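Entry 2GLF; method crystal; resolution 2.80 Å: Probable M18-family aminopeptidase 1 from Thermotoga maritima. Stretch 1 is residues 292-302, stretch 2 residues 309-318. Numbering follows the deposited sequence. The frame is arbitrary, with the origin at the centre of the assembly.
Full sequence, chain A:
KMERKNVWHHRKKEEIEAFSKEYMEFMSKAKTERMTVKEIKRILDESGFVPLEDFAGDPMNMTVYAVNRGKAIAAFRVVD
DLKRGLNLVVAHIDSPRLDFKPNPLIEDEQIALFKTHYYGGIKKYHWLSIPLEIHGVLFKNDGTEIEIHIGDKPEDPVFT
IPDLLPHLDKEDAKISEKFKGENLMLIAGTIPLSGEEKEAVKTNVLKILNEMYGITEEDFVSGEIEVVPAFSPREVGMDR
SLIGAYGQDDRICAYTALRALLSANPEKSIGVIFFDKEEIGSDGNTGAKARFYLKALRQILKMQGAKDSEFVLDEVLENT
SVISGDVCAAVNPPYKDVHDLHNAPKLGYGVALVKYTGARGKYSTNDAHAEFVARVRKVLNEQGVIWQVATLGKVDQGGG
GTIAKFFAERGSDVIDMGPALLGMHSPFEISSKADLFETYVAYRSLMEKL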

ATOM      1  N   PHE A 292      29.292 -40.110  20.043  1.00 27.74           N
ATOM      2  CA  PHE A 292      30.705 -40.295  19.704  1.00 25.95           C
ATOM      3  C   PHE A 292      31.671 -39.729  20.758  1.00 25.39           C
ATOM      4  O   PHE A 292      32.653 -40.376  21.149  1.00 24.92           O
ATOM      5  N   TYR A 293      31.381 -38.511  21.199  1.00 24.77           N
ATOM      6  CA  TYR A 293      32.183 -37.813  22.192  1.00 24.36           C
ATOM      7  C   TYR A 293      32.287 -38.566  23.516  1.00 24.62           C
ATOM      8  O   TYR A 293      33.374 -38.718  24.065  1.00 24.98           O
ATOM      9  N   LEU A 294      31.158 -39.028  24.039  1.00 28.47           N
ATOM     10  CA  LEU A 294      31.184 -39.758  25.294  1.00 28.31           C
ATOM     11  C   LEU A 294      31.647 -41.192  25.074  1.00 28.81           C
ATOM     12  O   LEU A 294      32.239 -41.806  25.959  1.00 30.04           O
ATOM     13  N   LYS A 295      31.376 -41.720  23.887  1.00 25.93           N
ATOM     14  CA  LYS A 295      31.793 -43.071  23.552  1.00 25.11           C
ATOM     15  C   LYS A 295      33.312 -43.087  23.520  1.00 25.56           C
ATOM     16  O   LYS A 295      33.937 -44.106  23.812  1.00 26.28           O
ATOM     17  N   ALA A 296      33.898 -41.947  23.165  1.00 22.83           N
ATOM     18  CA  ALA A 296      35.351 -41.807  23.104  1.00 22.51           C
ATOM     19  C   ALA A 296      35.933 -41.753  24.504  1.00 22.54           C
ATOM     20  O   ALA A 296      36.998 -42.307  24.762  1.00 22.21           O
ATOM     21  N   LEU A 297      35.230 -41.080  25.408  1.00 26.60           N
ATOM     22  CA  LEU A 297      35.695 -40.957  26.779  1.00 26.89           C
ATOM     23  C   LEU A 297      35.488 -42.249  27.572  1.00 27.92           C
ATOM     24  O   LEU A 297      36.334 -42.631  28.379  1.00 27.94           O
ATOM     25  N   ARG A 298      34.368 -42.924  27.336  1.00 42.10           N
ATOM     26  CA  ARG A 298      34.093 -44.177  28.029  1.00 43.06           C
ATOM     27  C   ARG A 298      35.144 -45.227  27.667  1.00 43.60           C
ATOM     28  O   ARG A 298      35.608 -45.976  28.528  1.00 43.55           O
ATOM     29  N   GLN A 299      35.523 -45.280  26.393  1.00 30.23           N
ATOM     30  CA  GLN A 299      36.523 -46.241  25.953  1.00 30.48           C
ATOM     31  C   GLN A 299      37.798 -46.036  26.760  1.00 30.43           C
ATOM     32  O   GLN A 299      38.400 -46.991  27.247  1.00 30.95           O
ATOM     33  N   ILE A 300      38.194 -44.778  26.904  1.00 26.24           N
ATOM     34  CA  ILE A 300      39.392 -44.432  27.649  1.00 25.29           C
ATOM     35  C   ILE A 300      39.222 -44.773  29.129  1.00 26.43           C
ATOM     36  O   ILE A 300      40.168 -45.225  29.781  1.00 26.80           O
ATOM     37  N   LEU A 301      38.018 -44.562  29.654  1.00 38.25           N
ATOM     38  CA  LEU A 301      37.743 -44.860  31.055  1.00 38.20           C
ATOM     39  C   LEU A 301      37.848 -46.355  31.358  1.00 38.25           C
ATOM     40  O   LEU A 301      38.445 -46.748  32.368  1.00 37.51           O
ATOM     41  N   LYS A 302      37.270 -47.184  30.489  1.00 33.93           N
ATOM     42  CA  LYS A 302      37.317 -48.632  30.676  1.00 33.66           C
ATOM     43  C   LYS A 302      38.767 -49.068  30.668  1.00 33.46           C
ATOM     44  O   LYS A 302      39.176 -49.911  31.468  1.00 32.33           O
ATOM     45  N   SER A 309      31.442 -46.717  34.890  1.00 43.78           N
ATOM     46  CA  SER A 309      31.511 -45.974  33.631  1.00 43.46           C
ATOM     47  C   SER A 309      30.645 -44.720  33.560  1.00 42.91           C
ATOM     48  O   SER A 309      31.151 -43.605  33.675  1.00 42.84           O
ATOM     49  N   GLU A 310      29.344 -44.895  33.353  1.00 25.29           N
ATOM     50  CA  GLU A 310      28.445 -43.753  33.278  1.00 25.14           C
ATOM     51  C   GLU A 310      28.545 -42.928  34.562  1.00 24.00           C
ATOM     52  O   GLU A 310      28.381 -41.713  34.541  1.00 24.53           O
ATOM     53  N   PHE A 311      28.832 -43.599  35.676  1.00 24.38           N
ATOM     54  CA  PHE A 311      28.962 -42.936  36.971  1.00 23.09           C
ATOM     55  C   PHE A 311      30.319 -42.252  37.120  1.00 22.73           C
ATOM     56  O   PHE A 311      30.434 -41.209  37.770  1.00 22.81           O
ATOM     57  N   VAL A 312      31.345 -42.859  36.532  1.00 28.57           N
ATOM     58  CA  VAL A 312      32.692 -42.305  36.577  1.00 27.53           C
ATOM     59  C   VAL A 312      32.764 -41.108  35.633  1.00 27.45           C
ATOM     60  O   VAL A 312      33.490 -40.144  35.883  1.00 26.78           O
ATOM     61  N   LEU A 313      32.003 -41.183  34.544  1.00 39.03           N
ATOM     62  CA  LEU A 313      31.943 -40.109  33.564  1.00 38.74           C
ATOM     63  C   LEU A 313      31.461 -38.836  34.238  1.00 39.24           C
ATOM     64  O   LEU A 313      31.935 -37.743  33.922  1.00 38.59           O
ATOM     65  N   ASP A 314      30.505 -38.986  35.154  1.00 22.20           N
ATOM     66  CA  ASP A 314      29.965 -37.846  35.876  1.00 23.11           C
ATOM     67  C   ASP A 314      31.104 -36.970  36.367  1.00 23.76           C
ATOM     68  O   ASP A 314      31.159 -35.785  36.043  1.00 24.43           O
ATOM     69  N   GLU A 315      32.014 -37.559  37.142  1.00 23.73           N
ATOM     70  CA  GLU A 315      33.147 -36.813  37.678  1.00 23.90           C
ATOM     71  C   GLU A 315      33.999 -36.316  36.524  1.00 22.01           C
ATOM     72  O   GLU A 315      34.373 -35.144  36.485  1.00 22.28           O
ATOM     73  N   VAL A 316      34.301 -37.211  35.586  1.00 21.73           N
ATOM     74  CA  VAL A 316      35.105 -36.841  34.431  1.00 20.22           C
ATOM     75  C   VAL A 316      34.538 -35.552  33.845  1.00 20.15           C
ATOM     76  O   VAL A 316      35.231 -34.532  33.803  1.00 19.23           O
ATOM     77  N   LEU A 317      33.279 -35.587  33.415  1.00 23.52           N
ATOM     78  CA  LEU A 317      32.638 -34.404  32.841  1.00 23.47           C
ATOM     79  C   LEU A 317      32.481 -33.286  33.869  1.00 24.43           C
ATOM     80  O   LEU A 317      32.514 -32.111  33.513  1.00 25.59           O
ATOM     81  N   GLU A 318      32.301 -33.660  35.137  1.00 15.07           N
ATOM     82  CA  GLU A 318      32.154 -32.705  36.240  1.00 16.30           C
ATOM     83  C   GLU A 318      33.353 -31.752  36.232  1.00 15.65           C
ATOM     84  O   GLU A 318      33.218 -30.541  36.412  1.00 15.44           O
TER

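Leu-313 forms the apolar centre of the contact. Its CA-to-CB bond points sideways, but chi1 of -112°, between wells, and a t chi2 bring the end of the side chain into the hole formed by Leu-294, Leu-297, Arg-298 and Leu-301, where the helices cross at 108° with axes 10.2 Å apart. CD2 of Leu-313 lies 4.1 Å from CB of Leu-297, and CG of Leu-313 3.8 Å from CD1 of Leu-301. Leu-294, Leu-297 and Leu-301, all mt, point toward the second helix, spaced three and four residues apart along one face of the first. Leu-301 CD2 reaches Val-316 CG2 at 3.7 Å and Val-312 CG1 at 4.1 Å; both valines are t. Leu-317, also mt, places CD2 3.9 Å from Leu-294 CD2 and 3.8 Å from Tyr-293 OH. Tyr-293 (chi1 t) starts sideways but its end comes nearer, and Leu-317 CD2 lies oblique to its ring.

Polar groups gather near the start of the second stretch. Arg-298 (chi1 m, chi2 t, chi3 m) and Glu-310 (chi1 t, chi2 p) both start sideways, but their ends come nearer. Arg-298 CD lies 3.4 Å from OG of Ser-309, which points toward the first helix with chi1 t. Arg-298 NH1 forms a salt bridge with Glu-310 OE1 at 3.2 Å, although that oxygen's position is less certain, and lies 3.5 Å from Leu-313 CD1, so the charged group borders the apolar centre. No hydrogen bond links the stretches.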

ATOM      1  CB  PHE A 292      30.978 -39.629  18.356  1.00 25.10           C
ATOM      2  CG  PHE A 292      32.433 -39.479  18.035  1.00 22.54           C
ATOM      3  CD1 PHE A 292      33.258 -40.596  17.942  1.00 20.72           C
ATOM      4  CD2 PHE A 292      32.976 -38.218  17.804  1.00 20.91           C
ATOM      5  CE1 PHE A 292      34.608 -40.459  17.619  1.00 22.36           C
ATOM      6  CE2 PHE A 292      34.321 -38.069  17.481  1.00 21.02           C
ATOM      7  CZ  PHE A 292      35.141 -39.191  17.388  1.00 23.22           C
ATOM      8  CB  TYR A 293      31.587 -36.425  22.409  1.00 23.61           C
ATOM      9  CG  TYR A 293      32.080 -35.688  23.623  1.00 23.40           C
ATOM     10  CD1 TYR A 293      33.442 -35.550  23.881  1.00 22.69           C
ATOM     11  CD2 TYR A 293      31.180 -35.069  24.486  1.00 22.32           C
ATOM     12  CE1 TYR A 293      33.897 -34.804  24.972  1.00 21.46           C
ATOM     13  CE2 TYR A 293      31.618 -34.324  25.572  1.00 22.41           C
ATOM     14  CZ  TYR A 293      32.978 -34.190  25.809  1.00 23.21           C
ATOM     15  OH  TYR A 293      33.409 -33.418  26.864  1.00 23.87           O
ATOM     16  CB  LEU A 294      29.806 -39.735  25.941  1.00 18.64           C
ATOM     17  CG  LEU A 294      29.373 -38.327  26.346  1.00 18.74           C
ATOM     18  CD1 LEU A 294      28.148 -38.429  27.240  1.00 18.40           C
ATOM     19  CD2 LEU A 294      30.512 -37.608  27.090  1.00 16.69           C
ATOM     20  CB  LYS A 295      31.236 -43.482  22.190  1.00 17.00           C
ATOM     21  CG  LYS A 295      31.827 -44.765  21.647  1.00 15.86           C
ATOM     22  CD  LYS A 295      31.084 -45.229  20.420  1.00 16.11           C
ATOM     23  CE  LYS A 295      31.928 -46.184  19.609  1.00 18.31           C
ATOM     24  NZ  LYS A 295      33.130 -45.505  19.046  1.00 20.28           N
ATOM     25  CB  ALA A 296      35.729 -40.541  22.343  1.00 25.63           C
ATOM     26  CB  LEU A 297      35.001 -39.774  27.468  1.00 12.56           C
ATOM     27  CG  LEU A 297      35.325 -38.396  26.873  1.00 11.33           C
ATOM     28  CD1 LEU A 297      34.879 -37.315  27.837  1.00  7.28           C
ATOM     29  CD2 LEU A 297      36.818 -38.255  26.615  1.00  9.62           C
ATOM     30  CB  ARG A 298      32.693 -44.695  27.676  1.00 29.54           C
ATOM     31  CG  ARG A 298      31.580 -44.105  28.523  1.00 30.63           C
ATOM     32  CD  ARG A 298      30.288 -44.891  28.338  1.00 34.30           C
ATOM     33  NE  ARG A 298      29.689 -44.667  27.026  1.00 36.81           N
ATOM     34  CZ  ARG A 298      28.915 -43.628  26.723  1.00 37.22           C
ATOM     35  NH1 ARG A 298      28.636 -42.714  27.640  1.00 38.71           N
ATOM     36  NH2 ARG A 298      28.429 -43.495  25.498  1.00 36.47           N
ATOM     37  CB  GLN A 299      36.819 -46.059  24.466  1.00 35.81           C
ATOM     38  CG  GLN A 299      37.781 -47.087  23.902  1.00 37.56           C
ATOM     39  CD  GLN A 299      37.291 -48.513  24.091  1.00 41.57           C
ATOM     40  OE1 GLN A 299      36.189 -48.866  23.669  1.00 41.15           O
ATOM     41  NE2 GLN A 299      38.114 -49.340  24.730  1.00 45.46           N
ATOM     42  CB  ILE A 300      39.722 -42.922  27.484  1.00 19.88           C
ATOM     43  CG1 ILE A 300      40.143 -42.651  26.034  1.00 18.22           C
ATOM     44  CG2 ILE A 300      40.821 -42.495  28.475  1.00 17.95           C
ATOM     45  CD1 ILE A 300      40.398 -41.193  25.733  1.00 14.97           C
ATOM     46  CB  LEU A 301      36.355 -44.344  31.448  1.00 14.74           C
ATOM     47  CG  LEU A 301      36.258 -42.836  31.690  1.00 15.39           C
ATOM     48  CD1 LEU A 301      34.820 -42.459  32.019  1.00 14.91           C
ATOM     49  CD2 LEU A 301      37.185 -42.440  32.833  1.00 13.64           C
ATOM     50  CB  LYS A 302      36.569 -49.350  29.556  1.00 18.97           C
ATOM     51  CG  LYS A 302      35.096 -49.026  29.516  1.00 19.73           C
ATOM     52  CD  LYS A 302      34.399 -49.409  30.812  1.00 19.73           C
ATOM     53  CE  LYS A 302      34.372 -50.914  31.003  1.00 20.09           C
ATOM     54  NZ  LYS A 302      33.620 -51.289  32.229  1.00 22.43           N
ATOM     55  CB  SER A 309      31.169 -46.901  32.460  1.00 38.05           C
ATOM     56  OG  SER A 309      31.344 -46.245  31.221  1.00 37.05           O
ATOM     57  CB  GLU A 310      27.008 -44.225  33.065  1.00 36.79           C
ATOM     58  CG  GLU A 310      26.086 -43.161  32.497  1.00 41.64           C
ATOM     59  CD  GLU A 310      26.642 -42.523  31.234  1.00 47.57           C
ATOM     60  OE1 GLU A 310      27.172 -43.261  30.376  1.00 49.03           O
ATOM     61  OE2 GLU A 310      26.544 -41.285  31.093  1.00 50.20           O
ATOM     62  CB  PHE A 311      28.781 -43.947  38.101  1.00 24.84           C
ATOM     63  CG  PHE A 311      29.134 -43.404  39.458  1.00 24.17           C
ATOM     64  CD1 PHE A 311      28.420 -42.346  40.006  1.00 25.13           C
ATOM     65  CD2 PHE A 311      30.187 -43.949  40.185  1.00 23.66           C
ATOM     66  CE1 PHE A 311      28.751 -41.837  41.259  1.00 25.75           C
ATOM     67  CE2 PHE A 311      30.524 -43.448  41.436  1.00 24.45           C
ATOM     68  CZ  PHE A 311      29.805 -42.392  41.974  1.00 24.86           C
ATOM     69  CB  VAL A 312      33.731 -43.341  36.138  1.00 18.88           C
ATOM     70  CG1 VAL A 312      35.130 -42.789  36.356  1.00 18.37           C
ATOM     71  CG2 VAL A 312      33.522 -44.642  36.905  1.00 17.10           C
ATOM     72  CB  LEU A 313      30.968 -40.460  32.448  1.00 19.88           C
ATOM     73  CG  LEU A 313      31.558 -40.724  31.070  1.00 19.56           C
ATOM     74  CD1 LEU A 313      30.414 -40.889  30.091  1.00 20.67           C
ATOM     75  CD2 LEU A 313      32.471 -39.572  30.653  1.00 19.19           C
ATOM     76  CB  ASP A 314      29.132 -38.302  37.072  1.00 31.63           C
ATOM     77  CG  ASP A 314      27.782 -38.848  36.670  1.00 34.23           C
ATOM     78  OD1 ASP A 314      27.205 -38.321  35.696  1.00 36.90           O
ATOM     79  OD2 ASP A 314      27.291 -39.786  37.341  1.00 33.69           O
ATOM     80  CB  GLU A 315      34.002 -37.686  38.600  1.00 57.55           C
ATOM     81  CG  GLU A 315      35.130 -36.917  39.285  1.00 60.04           C
ATOM     82  CD  GLU A 315      36.062 -37.808  40.095  1.00 61.92           C
ATOM     83  OE1 GLU A 315      36.979 -37.272  40.758  1.00 67.92           O
ATOM     84  OE2 GLU A 315      35.882 -39.044  40.067  1.00 65.83           O
ATOM     85  CB  VAL A 316      35.103 -37.956  33.344  1.00 19.17           C
ATOM     86  CG1 VAL A 316      35.936 -37.521  32.145  1.00 15.87           C
ATOM     87  CG2 VAL A 316      35.661 -39.257  33.921  1.00 17.30           C
ATOM     88  CB  LEU A 317      31.267 -34.763  32.268  1.00 15.36           C
ATOM     89  CG  LEU A 317      31.264 -35.741  31.092  1.00 15.61           C
ATOM     90  CD1 LEU A 317      29.874 -36.367  30.950  1.00 15.36           C
ATOM     91  CD2 LEU A 317      31.692 -35.020  29.819  1.00 15.36           C
ATOM     92  CB  GLU A 318      32.104 -33.463  37.564  1.00 49.91           C
ATOM     93  CG  GLU A 318      30.966 -33.055  38.467  1.00 57.07           C
ATOM     94  CD  GLU A 318      31.014 -31.594  38.826  1.00 68.38           C
ATOM     95  OE1 GLU A 318      30.888 -30.753  37.909  1.00 72.61           O
ATOM     96  OE2 GLU A 318      31.183 -31.289  40.027  1.00 71.76           O
TER